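Local structure of ciona betagamma-crystallin (Ciona intestinalis, 2BV2) at residues Val46-Asp49 and Gly54-Tyr57. The protein binds calcium ions and is probably a structural component of the neuroectodermal visual system, as a member of the beta/gamma-crystallin family. Sequence-based numbering, arbitrary orientation.
Sequences VFDD and GPSY. With CA (calcium ion), chain D.
The second Greek key motif of this beta/gamma-crystallin contains a beta hairpin formed by strands 44-47 and 56-59, and Val46-Asp49 meets Gly54-Tyr57 at its loop end. Val46 and Tyr57 form an antiparallel hydrogen-bonded pair. Val46 N donates to Tyr57 O at 2.9 Å, and Tyr57 N returns a more bent bond to Val46 O. Phe47 and Ser56 are the next, non-hydrogen-bonded pair. Beyond them Asp48 N donates to Pro55 O at 2.8 Å, nearly straight at 161°. The same carbonyl oxygen also receives a CA-H...O contact from Phe47.

Side chains pack on both faces. On one, Val46 CG2 lies 3.8 Å from Tyr57 CB. The Tyr57 ring carries on past Val46 O to the Asp48 carboxylate, which sits at the ring edge with its plane turned 53° from the ring. Tyr57 OH donates to Asp48 OD2 at 3.1 Å, arriving from above the carboxylate plane. Asp48 CG is anti to its carbonyl carbon (chi1 -69°), which turns the carboxylate toward Tyr57; Asp48 OD2 also lies 3.6 Å from Pro55 CB. Trp70 meets the Tyr57 ring edge-to-face. On the other face, Phe47 CE1 touches Ser56 CB at 3.5 Å, and Gly54 O lies near the ring plane at its edge. Beyond the strand pairs, Gly54 CA comes 3.4 Å from Asp49 OD2.

Asp48 O binds calcium at 2.3 Å, in a site shared with Asp32, Glu76 and Ser78. Asp48 thus gives its carbonyl to the metal, while its amide and carboxylate are both hydrogen-bonded to the 54-57 segment. The amide bond ties the calcium-binding corner to that segment; the hydroxyl bond should limit rotation of the carboxylate.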
ATOM      1  N   VAL A  46       1.056  -3.362   5.071  1.00 11.01           N
ATOM      2  CA  VAL A  46       1.461  -2.041   4.649  1.00 11.54           C
ATOM      3  C   VAL A  46       1.632  -1.190   5.902  1.00 12.73           C
ATOM      4  O   VAL A  46       0.892  -1.344   6.853  1.00 14.58           O
ATOM      5  CB  VAL A  46       0.458  -1.408   3.645  1.00 13.05           C
ATOM      6  CG1 VAL A  46       0.389  -2.259   2.386  1.00 13.52           C
ATOM      7  CG2 VAL A  46      -0.906  -1.226   4.265  1.00 16.38           C
ATOM      8  N   PHE A  47       2.628  -0.310   5.881  1.00 11.05           N
ATOM      9  CA  PHE A  47       3.059   0.416   7.063  1.00 11.04           C
ATOM     10  C   PHE A  47       3.110   1.911   6.805  1.00 12.03           C
ATOM     11  O   PHE A  47       3.524   2.330   5.734  1.00 11.09           O
ATOM     12  CB  PHE A  47       4.467  -0.022   7.440  1.00 13.21           C
ATOM     13  CG  PHE A  47       4.602  -1.483   7.743  1.00 10.81           C
ATOM     14  CD1 PHE A  47       4.602  -1.929   9.053  1.00 15.06           C
ATOM     15  CD2 PHE A  47       4.820  -2.408   6.725  1.00 12.15           C
ATOM     16  CE1 PHE A  47       4.749  -3.270   9.338  1.00 14.98           C
ATOM     17  CE2 PHE A  47       4.974  -3.748   7.008  1.00 13.81           C
ATOM     18  CZ  PHE A  47       4.946  -4.178   8.306  1.00 14.45           C
ATOM     19  N   ASP A  48       2.741   2.707   7.815  1.00 11.57           N
ATOM     20  CA  ASP A  48       2.829   4.165   7.728  1.00  9.63           C
ATOM     21  C   ASP A  48       4.218   4.783   7.964  1.00  9.24           C
ATOM     22  O   ASP A  48       4.402   5.964   7.650  1.00 11.85           O
ATOM     23  CB  ASP A  48       1.813   4.822   8.661  1.00 13.41           C
ATOM     24  CG  ASP A  48       0.385   4.617   8.195  1.00 16.82           C
ATOM     25  OD1 ASP A  48       0.186   4.130   7.058  1.00 19.95           O
ATOM     26  OD2 ASP A  48      -0.542   4.945   8.962  1.00 21.53           O
ATOM     27  N   ASP A  49       5.176   4.027   8.508  1.00 10.22           N
ATOM     28  CA  ASP A  49       6.568   4.462   8.543  1.00  9.73           C
ATOM     29  C   ASP A  49       7.382   3.638   7.560  1.00 10.64           C
ATOM     30  O   ASP A  49       6.945   2.573   7.095  1.00 10.53           O
ATOM     31  CB  ASP A  49       7.203   4.338   9.941  1.00 11.41           C
ATOM     32  CG  ASP A  49       6.610   5.304  10.966  1.00 15.99           C
ATOM     33  OD1 ASP A  49       5.798   6.195  10.583  1.00 15.43           O
ATOM     34  OD2 ASP A  49       6.989   5.160  12.164  1.00 13.63           O
ATOM     35  N   GLY A  54       6.028   1.596  12.216  1.00  8.69           N
ATOM     36  CA  GLY A  54       4.852   2.476  12.340  1.00 10.45           C
ATOM     37  C   GLY A  54       3.548   1.685  12.192  1.00 10.02           C
ATOM     38  O   GLY A  54       3.560   0.465  12.019  1.00 13.08           O
ATOM     39  N   PRO A  55       2.405   2.379  12.261  1.00 12.81           N
ATOM     40  CA  PRO A  55       1.103   1.747  12.100  1.00 14.02           C
ATOM     41  C   PRO A  55       1.093   0.754  10.924  1.00  9.95           C
ATOM     42  O   PRO A  55       1.547   1.100   9.836  1.00 11.89           O
ATOM     43  CB  PRO A  55       0.187   2.934  11.832  1.00 13.43           C
ATOM     44  CG  PRO A  55       0.797   4.038  12.602  1.00 15.76           C
ATOM     45  CD  PRO A  55       2.286   3.826  12.513  1.00 16.72           C
ATOM     46  N   SER A  56       0.583  -0.456  11.155  1.00 12.71           N
ATOM     47  CA  SER A  56       0.624  -1.526  10.148  1.00 13.69           C
ATOM     48  C   SER A  56      -0.790  -2.045   9.893  1.00 11.73           C
ATOM     49  O   SER A  56      -1.669  -1.957  10.760  1.00 12.24           O
ATOM     50  CB  SER A  56       1.538  -2.678  10.575  1.00 16.21           C
ATOM     51  OG  SER A  56       0.978  -3.414  11.644  1.00 24.05           O
ATOM     52  N   TYR A  57      -0.990  -2.571   8.690  1.00 10.87           N
ATOM     53  CA  TYR A  57      -2.308  -2.983   8.216  1.00  9.81           C
ATOM     54  C   TYR A  57      -2.157  -4.230   7.360  1.00 12.06           C
ATOM     55  O   TYR A  57      -1.330  -4.252   6.436  1.00 13.06           O
ATOM     56  CB  TYR A  57      -2.986  -1.880   7.409  1.00 12.20           C
ATOM     57  CG  TYR A  57      -2.944  -0.533   8.082  1.00 10.04           C
ATOM     58  CD1 TYR A  57      -3.851  -0.197   9.060  1.00 13.64           C
ATOM     59  CD2 TYR A  57      -2.002   0.415   7.714  1.00 13.59           C
ATOM     60  CE1 TYR A  57      -3.809   1.030   9.671  1.00 15.54           C
ATOM     61  CE2 TYR A  57      -1.969   1.643   8.309  1.00 11.68           C
ATOM     62  CZ  TYR A  57      -2.867   1.939   9.287  1.00 11.64           C
ATOM     63  OH  TYR A  57      -2.845   3.153   9.904  1.00 17.57           O
TER
HETATM   64 CA    CA D 102       4.195   7.598   6.041  1.00 20.30          CA